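Local coordinates for putative immunoglobulin A1 protease (Bacteroides ovatus, PDB 3N6Z), which is of unproven activity but may cleave immunoglobulin A1, its chain coiling into a long parallel beta-helix, at residues Ala138-Ile149 and Thr173-Gly184; Ser216-Lys227 and Ala245-Gln256. All blocks are in the same frame, centred on the assembly; numbering follows the deposited sequence. Where two conformers were deposited one is given.

Interaction 1: residues Ala138-Ile149 and Thr173-Gly184. With SO4 (sulfate ion), chain B.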
ATOM      1  N   ALA A 138      -3.825  -8.135  -8.558  1.00  7.58           N
ATOM      2  CA  ALA A 138      -4.641  -6.951  -8.643  1.00  8.11           C
ATOM      3  C   ALA A 138      -4.179  -6.102  -9.817  1.00  8.65           C
ATOM      4  O   ALA A 138      -3.009  -6.114 -10.204  1.00  9.94           O
ATOM      5  CB  ALA A 138      -4.555  -6.141  -7.337  1.00  9.19           C
ATOM      6  N   SER A 139      -5.081  -5.273 -10.328  1.00  8.61           N
ATOM      7  CA  SER A 139      -4.721  -4.281 -11.338  0.70 10.13           C
ATOM      8  C   SER A 139      -5.530  -3.024 -11.108  1.00  8.41           C
ATOM      9  O   SER A 139      -6.753  -3.030 -11.250  1.00 10.06           O
ATOM     10  CB  SER A 139      -4.983  -4.801 -12.749  0.70 10.55           C
ATOM     11  OG  SER A 139      -4.696  -3.807 -13.719  0.70 12.82           O
ATOM     12  N   VAL A 140      -4.844  -1.947 -10.745  1.00  8.89           N
ATOM     13  CA  VAL A 140      -5.488  -0.649 -10.495  0.70  8.55           C
ATOM     14  C   VAL A 140      -4.800   0.393 -11.363  1.00  9.01           C
ATOM     15  O   VAL A 140      -3.572   0.397 -11.522  1.00 10.12           O
ATOM     16  CB  VAL A 140      -5.516  -0.199  -8.996  0.70  9.29           C
ATOM     17  CG1 VAL A 140      -6.293  -1.232  -8.166  0.70 10.67           C
ATOM     18  CG2 VAL A 140      -4.095   0.056  -8.452  0.70  8.47           C
ATOM     19  N   SER A 141      -5.593   1.305 -11.920  1.00  8.75           N
ATOM     20  CA  SER A 141      -5.068   2.299 -12.853  0.60 10.59           C
ATOM     21  C   SER A 141      -5.813   3.621 -12.738  1.00  9.93           C
ATOM     22  O   SER A 141      -7.028   3.622 -12.587  1.00 11.28           O
ATOM     23  CB  SER A 141      -5.162   1.767 -14.287  0.60 11.96           C
ATOM     24  OG  SER A 141      -4.546   2.660 -15.188  0.60 18.23           O
ATOM     25  N   SER A 142      -5.065   4.712 -12.859  1.00 10.48           N
ATOM     26  CA  SER A 142      -5.638   6.059 -12.972  1.00 10.34           C
ATOM     27  C   SER A 142      -4.750   6.904 -13.850  1.00 12.73           C
ATOM     28  O   SER A 142      -3.534   6.828 -13.728  1.00 13.67           O
ATOM     29  CB  SER A 142      -5.751   6.719 -11.593  1.00 11.79           C
ATOM     30  OG  SER A 142      -6.149   8.075 -11.735  1.00 12.91           O
ATOM     31  N   ALA A 143      -5.359   7.693 -14.739  1.00 13.25           N
ATOM     32  CA  ALA A 143      -4.644   8.704 -15.547  1.00 13.76           C
ATOM     33  C   ALA A 143      -4.586  10.051 -14.868  1.00 12.87           C
ATOM     34  O   ALA A 143      -3.992  10.973 -15.401  1.00 14.38           O
ATOM     35  CB  ALA A 143      -5.329   8.871 -16.917  1.00 16.49           C
ATOM     36  N   ARG A 144      -5.212  10.180 -13.712  1.00 12.03           N
ATOM     37  CA  ARG A 144      -5.420  11.480 -13.055  1.00 12.68           C
ATOM     38  C   ARG A 144      -4.995  11.605 -11.595  1.00  9.89           C
ATOM     39  O   ARG A 144      -4.745  12.718 -11.122  1.00 12.32           O
ATOM     40  CB  ARG A 144      -6.917  11.848 -13.124  1.00 16.65           C
ATOM     41  CG  ARG A 144      -7.551  11.664 -14.488  1.00 23.53           C
ATOM     42  CD  ARG A 144      -6.988  12.591 -15.552  1.00 28.33           C
ATOM     43  NE  ARG A 144      -7.603  12.201 -16.828  1.00 32.21           N
ATOM     44  CZ  ARG A 144      -7.023  12.272 -18.029  1.00 35.50           C
ATOM     45  NH1 ARG A 144      -5.790  12.775 -18.186  1.00 35.71           N
ATOM     46  NH2 ARG A 144      -7.702  11.841 -19.094  1.00 35.01           N
ATOM     47  N   GLN A 145      -4.949  10.484 -10.866  1.00 10.54           N
ATOM     48  CA  GLN A 145      -4.773  10.499  -9.412  1.00  9.87           C
ATOM     49  C   GLN A 145      -3.684   9.541  -8.971  1.00  9.08           C
ATOM     50  O   GLN A 145      -3.327   8.582  -9.674  1.00  9.53           O
ATOM     51  CB  GLN A 145      -6.068  10.160  -8.682  1.00  9.95           C
ATOM     52  CG  GLN A 145      -7.183  11.155  -8.946  1.00 10.94           C
ATOM     53  CD  GLN A 145      -8.449  10.766  -8.244  1.00  9.82           C
ATOM     54  OE1 GLN A 145      -8.998   9.700  -8.507  1.00 12.17           O
ATOM     55  NE2 GLN A 145      -8.908  11.600  -7.322  1.00 15.15           N
ATOM     56  N   GLY A 146      -3.178   9.821  -7.779  1.00  8.79           N
ATOM     57  CA  GLY A 146      -2.191   8.974  -7.134  1.00  9.84           C
ATOM     58  C   GLY A 146      -2.848   7.844  -6.374  1.00 10.39           C
ATOM     59  O   GLY A 146      -3.761   8.077  -5.555  1.00 12.44           O
ATOM     60  N   ILE A 147      -2.395   6.625  -6.636  1.00  8.56           N
ATOM     61  CA  ILE A 147      -3.084   5.436  -6.137  1.00  8.45           C
ATOM     62  C   ILE A 147      -2.120   4.312  -5.754  1.00  8.36           C
ATOM     63  O   ILE A 147      -0.947   4.348  -6.065  1.00  9.07           O
ATOM     64  CB  ILE A 147      -4.128   4.914  -7.130  1.00  8.66           C
ATOM     65  CG1 ILE A 147      -3.469   4.408  -8.433  1.00 10.10           C
ATOM     66  CG2 ILE A 147      -5.251   5.924  -7.391  1.00 11.27           C
ATOM     67  CD1 ILE A 147      -4.409   3.673  -9.367  1.00 11.04           C
ATOM     68  N   GLY A 148      -2.669   3.358  -5.019  1.00  7.43           N
ATOM     69  CA  GLY A 148      -2.086   2.069  -4.723  1.00  7.91           C
ATOM     70  C   GLY A 148      -3.153   1.001  -4.760  1.00  6.47           C
ATOM     71  O   GLY A 148      -4.329   1.302  -4.879  1.00  8.59           O
ATOM     72  N   ILE A 149      -2.750  -0.276  -4.682  1.00  6.57           N
ATOM     73  CA  ILE A 149      -3.739  -1.361  -4.785  1.00  6.76           C
ATOM     74  C   ILE A 149      -4.717  -1.332  -3.632  1.00  6.61           C
ATOM     75  O   ILE A 149      -5.916  -1.421  -3.839  1.00  7.75           O
ATOM     76  CB  ILE A 149      -3.053  -2.755  -4.914  1.00  7.07           C
ATOM     77  CG1 ILE A 149      -2.535  -2.914  -6.345  1.00  9.62           C
ATOM     78  CG2 ILE A 149      -4.007  -3.913  -4.559  1.00  8.93           C
ATOM     79  CD1 ILE A 149      -1.420  -3.961  -6.527  1.00  9.86           C
ATOM     80  N   THR A 173       0.507  -7.181  -1.578  1.00  6.88           N
ATOM     81  CA  THR A 173      -0.060  -7.036  -2.906  1.00  7.38           C
ATOM     82  C   THR A 173       0.856  -7.566  -3.986  1.00  8.04           C
ATOM     83  O   THR A 173       2.094  -7.513  -3.884  1.00  8.33           O
ATOM     84  CB  THR A 173      -0.432  -5.582  -3.258  1.00  7.79           C
ATOM     85  OG1 THR A 173       0.761  -4.822  -3.397  1.00  8.16           O
ATOM     86  CG2 THR A 173      -1.317  -4.945  -2.174  1.00  7.89           C
ATOM     87  N   THR A 174       0.224  -8.082  -5.021  1.00  8.38           N
ATOM     88  CA  THR A 174       0.886  -8.461  -6.287  1.00  8.49           C
ATOM     89  C   THR A 174       0.005  -7.982  -7.425  1.00  9.31           C
ATOM     90  O   THR A 174      -1.206  -7.775  -7.254  1.00  8.84           O
ATOM     91  CB  THR A 174       1.168  -9.984  -6.395  1.00  9.00           C
ATOM     92  OG1 THR A 174       0.034 -10.682  -6.945  1.00  9.92           O
ATOM     93  CG2 THR A 174       1.545 -10.606  -5.015  1.00 10.07           C
ATOM     94  N   GLY A 175       0.610  -7.812  -8.608  1.00 10.07           N
ATOM     95  CA  GLY A 175      -0.099  -7.330  -9.785  1.00  9.49           C
ATOM     96  C   GLY A 175       0.496  -6.043 -10.337  1.00  9.20           C
ATOM     97  O   GLY A 175       1.706  -5.980 -10.557  1.00 11.25           O
ATOM     98  N   GLU A 176      -0.346  -5.042 -10.562  1.00  8.95           N
ATOM     99  CA  GLU A 176       0.076  -3.802 -11.189  0.60  9.10           C
ATOM    100  C   GLU A 176      -0.694  -2.599 -10.705  1.00  8.37           C
ATOM    101  O   GLU A 176      -1.900  -2.670 -10.448  1.00 10.15           O
ATOM    102  CB  GLU A 176      -0.027  -3.874 -12.711  0.60 10.52           C
ATOM    103  CG  GLU A 176      -1.437  -4.027 -13.228  0.60 12.96           C
ATOM    104  CD  GLU A 176      -1.568  -3.976 -14.752  0.60 19.11           C
ATOM    105  OE1 GLU A 176      -0.607  -3.619 -15.451  0.60 19.66           O
ATOM    106  OE2 GLU A 176      -2.667  -4.267 -15.252  0.60 19.26           O
ATOM    107  N   VAL A 177       0.045  -1.491 -10.583  1.00  8.80           N
ATOM    108  CA  VAL A 177      -0.465  -0.185 -10.238  1.00  9.46           C
ATOM    109  C   VAL A 177       0.066   0.793 -11.281  1.00  8.60           C
ATOM    110  O   VAL A 177       1.295   0.893 -11.481  1.00 10.27           O
ATOM    111  CB  VAL A 177       0.148   0.307  -8.862  1.00 11.63           C
ATOM    112  CG1 VAL A 177      -0.282   1.737  -8.573  1.00 13.57           C
ATOM    113  CG2 VAL A 177      -0.168  -0.639  -7.789  1.00 14.09           C
ATOM    114  N   ILE A 178      -0.851   1.579 -11.870  1.00  9.04           N
ATOM    115  CA  ILE A 178      -0.514   2.698 -12.738  1.00  9.69           C
ATOM    116  C   ILE A 178      -1.221   3.930 -12.167  1.00  8.90           C
ATOM    117  O   ILE A 178      -2.447   3.978 -12.108  1.00 11.25           O
ATOM    118  CB  ILE A 178      -0.912   2.457 -14.213  1.00 10.41           C
ATOM    119  CG1 ILE A 178      -0.246   1.205 -14.725  1.00 13.20           C
ATOM    120  CG2 ILE A 178      -0.559   3.722 -15.063  1.00 14.06           C
ATOM    121  CD1 ILE A 178      -0.741   0.778 -16.094  1.00 17.00           C
ATOM    122  N   GLY A 179      -0.459   4.908 -11.699  1.00  9.44           N
ATOM    123  CA  GLY A 179      -1.003   6.140 -11.167  1.00 10.33           C
ATOM    124  C   GLY A 179      -0.515   7.359 -11.904  1.00  9.65           C
ATOM    125  O   GLY A 179       0.291   7.265 -12.822  1.00 11.47           O
ATOM    126  N   SER A 180      -1.033   8.501 -11.482  1.00  9.85           N
ATOM    127  CA  SER A 180      -0.628   9.788 -12.043  1.00  9.56           C
ATOM    128  C   SER A 180      -0.489  10.787 -10.900  1.00 11.02           C
ATOM    129  O   SER A 180      -1.483  11.327 -10.426  1.00 12.62           O
ATOM    130  CB  SER A 180      -1.618  10.290 -13.081  1.00 12.44           C
ATOM    131  OG  SER A 180      -1.090  11.447 -13.731  1.00 15.77           O
ATOM    132  N   GLY A 181       0.749  11.002 -10.463  1.00 10.05           N
ATOM    133  CA  GLY A 181       1.047  11.899  -9.352  1.00  9.67           C
ATOM    134  C   GLY A 181       1.474  11.191  -8.089  1.00  9.48           C
ATOM    135  O   GLY A 181       2.173  11.771  -7.241  1.00 11.11           O
ATOM    136  N   ALA A 182       1.023   9.959  -7.931  1.00  9.01           N
ATOM    137  CA  ALA A 182       1.639   9.025  -6.959  1.00  7.64           C
ATOM    138  C   ALA A 182       1.334   7.604  -7.412  1.00  8.77           C
ATOM    139  O   ALA A 182       0.306   7.357  -8.051  1.00  9.54           O
ATOM    140  CB  ALA A 182       1.137   9.263  -5.521  1.00  9.96           C
ATOM    141  N   ALA A 183       2.199   6.675  -7.060  1.00  8.37           N
ATOM    142  CA  ALA A 183       1.951   5.278  -7.314  1.00  7.69           C
ATOM    143  C   ALA A 183       2.698   4.472  -6.278  1.00  8.18           C
ATOM    144  O   ALA A 183       3.905   4.679  -6.071  1.00  8.39           O
ATOM    145  CB  ALA A 183       2.372   4.853  -8.750  1.00  8.23           C
ATOM    146  N   GLY A 184       1.989   3.587  -5.578  1.00  7.98           N
ATOM    147  CA  GLY A 184       2.626   2.678  -4.629  1.00  7.02           C
ATOM    148  C   GLY A 184       2.063   1.290  -4.691  1.00  7.40           C
ATOM    149  O   GLY A 184       0.896   1.097  -5.011  1.00  8.42           O
TER
HETATM  150  S   SO4 B   1     -11.323  11.366 -17.993  0.50 14.44           S
HETATM  151  O1  SO4 B   1     -12.085  12.568 -17.588  0.50 13.79           O
HETATM  152  O2  SO4 B   1     -10.788  11.621 -19.341  0.50 16.28           O
HETATM  153  O3  SO4 B   1     -10.201  11.100 -17.063  0.50 16.97           O
HETATM  154  O4  SO4 B   1     -12.252  10.226 -18.018  0.50 15.73           O
HETATM  155  O   HOH W   1      -1.450   7.123 -15.415  1.00 24.18           O
HETATM  156  O   HOH W   2      -1.128  11.174 -16.592  1.00 53.49           O

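Interaction 2: residues Ser216-Lys227 and Ala245-Gln256. With SO4 (sulfate ion), chain C.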
ATOM      1  N   SER A 216       4.974  15.163 -15.173  1.00 14.81           N
ATOM      2  CA  SER A 216       5.987  15.707 -14.272  0.70 15.13           C
ATOM      3  C   SER A 216       5.541  15.509 -12.819  1.00 14.66           C
ATOM      4  O   SER A 216       4.381  15.254 -12.533  1.00 15.14           O
ATOM      5  CB  SER A 216       6.263  17.192 -14.560  0.70 17.35           C
ATOM      6  OG  SER A 216       5.174  18.006 -14.151  0.70 18.22           O
ATOM      7  N   GLY A 217       6.489  15.577 -11.908  1.00 14.34           N
ATOM      8  CA  GLY A 217       6.180  15.423 -10.501  1.00 14.53           C
ATOM      9  C   GLY A 217       5.751  14.011 -10.080  1.00 12.38           C
ATOM     10  O   GLY A 217       5.009  13.850  -9.107  1.00 14.05           O
ATOM     11  N   GLY A 218       6.209  12.992 -10.792  1.00 11.83           N
ATOM     12  CA  GLY A 218       5.936  11.613 -10.406  1.00 10.27           C
ATOM     13  C   GLY A 218       6.462  11.292  -9.020  1.00 10.52           C
ATOM     14  O   GLY A 218       7.472  11.846  -8.578  1.00 10.39           O
ATOM     15  N   LYS A 219       5.799  10.354  -8.357  1.00  9.66           N
ATOM     16  CA  LYS A 219       6.132   9.914  -6.995  1.00  8.85           C
ATOM     17  C   LYS A 219       5.812   8.423  -6.902  1.00  8.19           C
ATOM     18  O   LYS A 219       4.694   8.045  -6.572  1.00  8.71           O
ATOM     19  CB  LYS A 219       5.349  10.714  -5.950  1.00  8.48           C
ATOM     20  CG  LYS A 219       5.416  12.240  -6.082  1.00 10.11           C
ATOM     21  CD  LYS A 219       4.402  12.947  -5.171  1.00 10.72           C
ATOM     22  CE  LYS A 219       4.079  14.351  -5.661  1.00 11.38           C
ATOM     23  NZ  LYS A 219       3.349  14.324  -6.966  1.00 12.19           N
ATOM     24  N   ALA A 220       6.790   7.589  -7.249  1.00  8.73           N
ATOM     25  CA  ALA A 220       6.589   6.137  -7.352  1.00  7.99           C
ATOM     26  C   ALA A 220       7.397   5.408  -6.285  1.00  7.32           C
ATOM     27  O   ALA A 220       8.601   5.628  -6.153  1.00  8.25           O
ATOM     28  CB  ALA A 220       6.966   5.625  -8.737  1.00  8.85           C
ATOM     29  N   GLY A 221       6.727   4.556  -5.505  1.00  7.88           N
ATOM     30  CA  GLY A 221       7.390   3.755  -4.473  1.00  7.90           C
ATOM     31  C   GLY A 221       6.944   2.312  -4.500  1.00  7.53           C
ATOM     32  O   GLY A 221       5.775   2.014  -4.749  1.00  7.77           O
ATOM     33  N   GLY A 222       7.827   1.411  -4.078  1.00  7.31           N
ATOM     34  CA  GLY A 222       7.472  -0.000  -3.987  1.00  8.66           C
ATOM     35  C   GLY A 222       6.322  -0.230  -3.032  1.00  6.77           C
ATOM     36  O   GLY A 222       5.478  -1.095  -3.266  1.00  8.56           O
ATOM     37  N   ILE A 223       6.299   0.548  -1.932  1.00  6.81           N
ATOM     38  CA  ILE A 223       5.258   0.466  -0.903  1.00  7.73           C
ATOM     39  C   ILE A 223       4.265   1.638  -0.981  1.00  7.29           C
ATOM     40  O   ILE A 223       3.037   1.408  -1.073  1.00  7.65           O
ATOM     41  CB  ILE A 223       5.863   0.344   0.507  1.00  8.30           C
ATOM     42  CG1 ILE A 223       6.683  -0.945   0.595  1.00  8.15           C
ATOM     43  CG2 ILE A 223       4.789   0.438   1.634  1.00  9.50           C
ATOM     44  CD1 ILE A 223       5.896  -2.265   0.571  1.00  8.58           C
ATOM     45  N   ALA A 224       4.759   2.874  -0.959  1.00  7.54           N
ATOM     46  CA  ALA A 224       3.929   4.070  -0.988  1.00  6.86           C
ATOM     47  C   ALA A 224       4.526   5.060  -1.985  1.00  6.62           C
ATOM     48  O   ALA A 224       5.740   5.256  -2.029  1.00  7.74           O
ATOM     49  CB  ALA A 224       3.828   4.693   0.421  1.00  8.59           C
ATOM     50  N   GLY A 225       3.665   5.784  -2.691  1.00  7.62           N
ATOM     51  CA  GLY A 225       4.159   6.828  -3.579  1.00  8.24           C
ATOM     52  C   GLY A 225       4.646   8.078  -2.896  1.00  7.89           C
ATOM     53  O   GLY A 225       5.753   8.572  -3.194  1.00  8.46           O
ATOM     54  N   ARG A 226       3.849   8.576  -1.960  1.00  8.21           N
ATOM     55  CA  ARG A 226       4.012   9.897  -1.399  1.00  8.78           C
ATOM     56  C   ARG A 226       3.677   9.862   0.093  1.00  8.22           C
ATOM     57  O   ARG A 226       2.790   9.125   0.508  1.00  9.79           O
ATOM     58  CB  ARG A 226       3.076  10.847  -2.168  1.00  9.61           C
ATOM     59  CG  ARG A 226       3.050  12.295  -1.724  1.00 10.24           C
ATOM     60  CD  ARG A 226       1.942  13.013  -2.479  1.00 11.49           C
ATOM     61  NE  ARG A 226       1.882  14.420  -2.082  1.00 13.08           N
ATOM     62  CZ  ARG A 226       0.829  15.203  -2.280  1.00 16.63           C
ATOM     63  NH1 ARG A 226      -0.227  14.760  -2.958  1.00 18.49           N
ATOM     64  NH2 ARG A 226       0.853  16.456  -1.812  1.00 19.03           N
ATOM     65  N   LYS A 227       4.350  10.700   0.860  1.00  8.60           N
ATOM     66  CA  LYS A 227       4.085  10.928   2.279  1.00  7.54           C
ATOM     67  C   LYS A 227       3.727  12.387   2.520  1.00  8.60           C
ATOM     68  O   LYS A 227       4.499  13.286   2.142  1.00  8.40           O
ATOM     69  CB  LYS A 227       5.337  10.570   3.088  1.00  8.81           C
ATOM     70  CG  LYS A 227       5.220  10.858   4.574  1.00  8.27           C
ATOM     71  CD  LYS A 227       4.173   9.999   5.289  1.00  8.35           C
ATOM     72  CE  LYS A 227       4.123  10.229   6.802  1.00  9.36           C
ATOM     73  NZ  LYS A 227       3.853  11.638   7.200  1.00  9.59           N
ATOM     74  N   ALA A 245       8.876   5.847 -12.808  1.00 10.75           N
ATOM     75  CA  ALA A 245       8.151   7.086 -13.060  1.00 10.93           C
ATOM     76  C   ALA A 245       8.594   7.636 -14.408  1.00 11.28           C
ATOM     77  O   ALA A 245       9.792   7.600 -14.740  1.00 12.01           O
ATOM     78  CB  ALA A 245       8.400   8.140 -11.929  1.00 11.56           C
ATOM     79  N   THR A 246       7.644   8.186 -15.158  1.00 11.65           N
ATOM     80  CA  THR A 246       7.948   8.893 -16.407  1.00 12.08           C
ATOM     81  C   THR A 246       8.865  10.087 -16.165  1.00 12.51           C
ATOM     82  O   THR A 246       9.847  10.268 -16.890  1.00 13.12           O
ATOM     83  CB  THR A 246       6.631   9.360 -17.036  1.00 12.62           C
ATOM     84  OG1 THR A 246       5.858   8.208 -17.349  1.00 14.58           O
ATOM     85  CG2 THR A 246       6.840  10.226 -18.256  1.00 15.87           C
ATOM     86  N   LYS A 247       8.589  10.873 -15.116  1.00 10.86           N
ATOM     87  CA  LYS A 247       9.365  12.077 -14.812  1.00 10.87           C
ATOM     88  C   LYS A 247       9.063  12.448 -13.371  1.00 11.14           C
ATOM     89  O   LYS A 247       8.037  13.027 -13.067  1.00 12.08           O
ATOM     90  CB  LYS A 247       8.990  13.230 -15.771  1.00 12.05           C
ATOM     91  CG  LYS A 247       9.810  14.501 -15.518  1.00 13.04           C
ATOM     92  CD  LYS A 247       9.615  15.550 -16.614  1.00 16.13           C
ATOM     93  CE  LYS A 247      10.289  16.873 -16.292  1.00 16.37           C
ATOM     94  NZ  LYS A 247      10.147  17.819 -17.424  1.00 22.17           N
ATOM     95  N   GLY A 248       9.968  12.051 -12.480  1.00 10.78           N
ATOM     96  CA  GLY A 248       9.818  12.358 -11.068  1.00 10.96           C
ATOM     97  C   GLY A 248      10.722  11.501 -10.218  1.00 10.00           C
ATOM     98  O   GLY A 248      11.823  11.136 -10.634  1.00 11.74           O
ATOM     99  N   GLY A 249      10.256  11.249  -9.004  1.00 10.08           N
ATOM    100  CA  GLY A 249      10.999  10.508  -8.005  1.00 10.55           C
ATOM    101  C   GLY A 249      10.556   9.059  -7.940  1.00  9.19           C
ATOM    102  O   GLY A 249       9.360   8.757  -8.010  1.00 11.05           O
ATOM    103  N   VAL A 250      11.532   8.183  -7.743  1.00  9.76           N
ATOM    104  CA  VAL A 250      11.335   6.758  -7.629  1.00  9.32           C
ATOM    105  C   VAL A 250      12.086   6.275  -6.412  1.00  9.35           C
ATOM    106  O   VAL A 250      13.278   6.521  -6.285  1.00  9.70           O
ATOM    107  CB  VAL A 250      11.837   6.020  -8.881  1.00  9.73           C
ATOM    108  CG1 VAL A 250      11.588   4.497  -8.796  1.00 11.12           C
ATOM    109  CG2 VAL A 250      11.238   6.605 -10.139  1.00 11.96           C
ATOM    110  N   GLY A 251      11.403   5.533  -5.552  1.00  8.69           N
ATOM    111  CA  GLY A 251      12.020   4.901  -4.400  1.00  9.02           C
ATOM    112  C   GLY A 251      11.628   3.442  -4.276  1.00  8.31           C
ATOM    113  O   GLY A 251      10.477   3.068  -4.545  1.00  9.12           O
ATOM    114  N   GLY A 252      12.540   2.616  -3.769  1.00  8.18           N
ATOM    115  CA  GLY A 252      12.218   1.213  -3.532  1.00  9.15           C
ATOM    116  C   GLY A 252      11.132   1.033  -2.485  1.00  8.01           C
ATOM    117  O   GLY A 252      10.366   0.067  -2.559  1.00  8.30           O
ATOM    118  N   ILE A 253      11.065   1.950  -1.528  1.00  7.92           N
ATOM    119  CA  ILE A 253      10.025   1.959  -0.516  1.00  7.80           C
ATOM    120  C   ILE A 253       9.030   3.110  -0.748  1.00  6.73           C
ATOM    121  O   ILE A 253       7.810   2.875  -0.838  1.00  7.51           O
ATOM    122  CB  ILE A 253      10.582   1.984   0.925  1.00  8.15           C
ATOM    123  CG1 ILE A 253      11.408   0.722   1.204  1.00  8.69           C
ATOM    124  CG2 ILE A 253       9.456   2.107   1.954  1.00  8.26           C
ATOM    125  CD1 ILE A 253      10.630  -0.597   1.235  1.00 10.59           C
ATOM    126  N   LEU A 254       9.556   4.333  -0.827  1.00  7.69           N
ATOM    127  CA  LEU A 254       8.744   5.551  -0.852  1.00  7.16           C
ATOM    128  C   LEU A 254       9.222   6.451  -1.982  1.00  6.95           C
ATOM    129  O   LEU A 254      10.417   6.741  -2.072  1.00  9.08           O
ATOM    130  CB  LEU A 254       8.826   6.294   0.495  1.00  7.66           C
ATOM    131  CG  LEU A 254       8.122   7.664   0.586  1.00  7.52           C
ATOM    132  CD1 LEU A 254       6.581   7.511   0.484  1.00  9.63           C
ATOM    133  CD2 LEU A 254       8.549   8.431   1.831  1.00  9.44           C
ATOM    134  N   GLY A 255       8.302   6.970  -2.803  1.00  7.30           N
ATOM    135  CA  GLY A 255       8.682   7.944  -3.836  1.00  8.91           C
ATOM    136  C   GLY A 255       9.143   9.287  -3.285  1.00  8.71           C
ATOM    137  O   GLY A 255      10.289   9.692  -3.512  1.00  9.71           O
ATOM    138  N   GLN A 256       8.264   9.952  -2.550  1.00  9.41           N
ATOM    139  CA  GLN A 256       8.464  11.326  -2.117  1.00  8.65           C
ATOM    140  C   GLN A 256       7.977  11.606  -0.718  1.00  9.08           C
ATOM    141  O   GLN A 256       6.871  11.207  -0.353  1.00  9.09           O
ATOM    142  CB  GLN A 256       7.743  12.297  -3.066  1.00  8.75           C
ATOM    143  CG  GLN A 256       7.626  13.734  -2.556  1.00  9.89           C
ATOM    144  CD  GLN A 256       7.167  14.723  -3.598  1.00 11.90           C
ATOM    145  OE1 GLN A 256       7.659  14.725  -4.733  1.00 13.08           O
ATOM    146  NE2 GLN A 256       6.204  15.575  -3.212  1.00 13.08           N
TER
HETATM  147  S   SO4 C   2      -2.374  17.982  -2.583  0.50 40.46           S
HETATM  148  O1  SO4 C   2      -3.814  18.069  -2.337  0.50 41.48           O
HETATM  149  O2  SO4 C   2      -1.901  19.131  -3.348  0.50 42.34           O
HETATM  150  O3  SO4 C   2      -1.676  17.951  -1.303  0.50 42.25           O
HETATM  151  O4  SO4 C   2      -2.138  16.775  -3.356  0.50 37.09           O
HETATM  152  O   HOH W   3       8.088  14.342  -7.453  1.00 16.15           O

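Interaction 1: residues Ala138-Ile149 and Thr173-Gly184
Ile178 O is held by two groups of the facing strand, accepting from Ser142 N at 2.8 Å and taking a CA-H...O contact from Ser141. Strands 138-141 and 176-179 are parallel neighbours in successive coils of a beta-helix. Beyond them each segment turns and pairs again at Ile147 with Ala183, the register shifted by one. Ser142 suits the turn because its small hydroxyl, swung opposite its own amide (chi1 173°), collects two N-H groups: Arg144 N makes an ST turn and Gln145 N, at 2.8 Å, extends it to an ST motif. Glycine suits the place of Gly146, since a CB on this backbone would run into Ala182 CB. On the apolar side Ile149 reaches tip to tip toward Thr173, CG2 to CG2 at 3.7 Å, while its CG1 slants past Val177 CG2 at 3.6 Å; Phe135 also touches it. Cutting Ile149 back to an alanine removes both branches and would probably open a gap beside Val177 CG2 and the Thr173 methyl. On the other face, in the conformers described, Ser139 OG donates to Glu176 OE2. At the turn, a water gives one hydrogen to Ser142 O (2.7 Å) and the other to Gly179 O (3.1 Å).

Interaction 2: residues Ser216-Lys227 and Ala245-Gln256
Strands 218-221 and 248-251 run parallel, their axes 4.5 Å apart and 7° from alignment, and after a bend the pairing resumes from Ala224 with Leu254 to Arg226 with Gln256. At the bend Ile253 O receives two amides, Ile223 N at 3.0 Å and Ala224 N at 3.1 Å, the second almost straight on, so one carbonyl fixes the turn of the other coil. Glycines let the two segments come this close: a CB on Gly255 would strike Gly225 O and Ala220 N, and one on Gly221 would strike Ile253 O.

Inside the coil the side chains are apolar. Ile223 and Ile253, sharing the same torsions, lie side by side with CG1 of the first 4.0 Å from CD1 of the second. Leu254 turns CD1 over the Ala224 methyl (CB to CD1 3.9 Å), and Ile263, on the strand that follows in the chain, touches Leu254 too. Outside, the aliphatic part of Lys219 passes obliquely across the Gln256 amide, CE to NE2 3.5 Å. The lysine then bends at its last torsion (chi4 67°), which brings NZ to Gly217 O at 2.8 Å, and Gly181 O takes it as well. A long, flexible lysine is apt here, covering an amide with its stem while its charge meets carbonyls. Gln256 spends both ends of its amide: NE2 donates to Asp258, and OE1 accepts from a water that also donates to Gly218 O. Arg226, fully extended, presents the edge of its guanidinium to a sulfate, probably from the crystallisation liquor, NH1 to O4 at 2.8 Å, and pairs with Asp258.

Two aligned copies of Gly-Gly-Ile-X-Gly, Gly221-Gly225 and Gly251-Gly255, form these bends, consistent with the glycine-rich GLUG repeats of IgA1-protease-like beta-helices.

Overall arrangement
Coming from the N terminus, the chain first closes interaction 1, when 173-184 settles beside 138-149 after 23 intervening residues. Only then does interaction 2 begin, closing a shorter excursion of 17 residues between 216-227 and 245-256. The two loops are thus in series, neither nested nor crossed, as expected of a chain winding steadily forward. Their centres are 11 Å apart, and they meet directly: strands 183-184 and 218-221 are neighbours in one sheet, where Ala183 O and Gly221 N lie 2.9 Å apart, a probable hydrogen bond. Interaction 1 also ties in the sheet holding 138-141 and 176-179, whereas interaction 2 continues round the bend into strands 224-227 and 254-257.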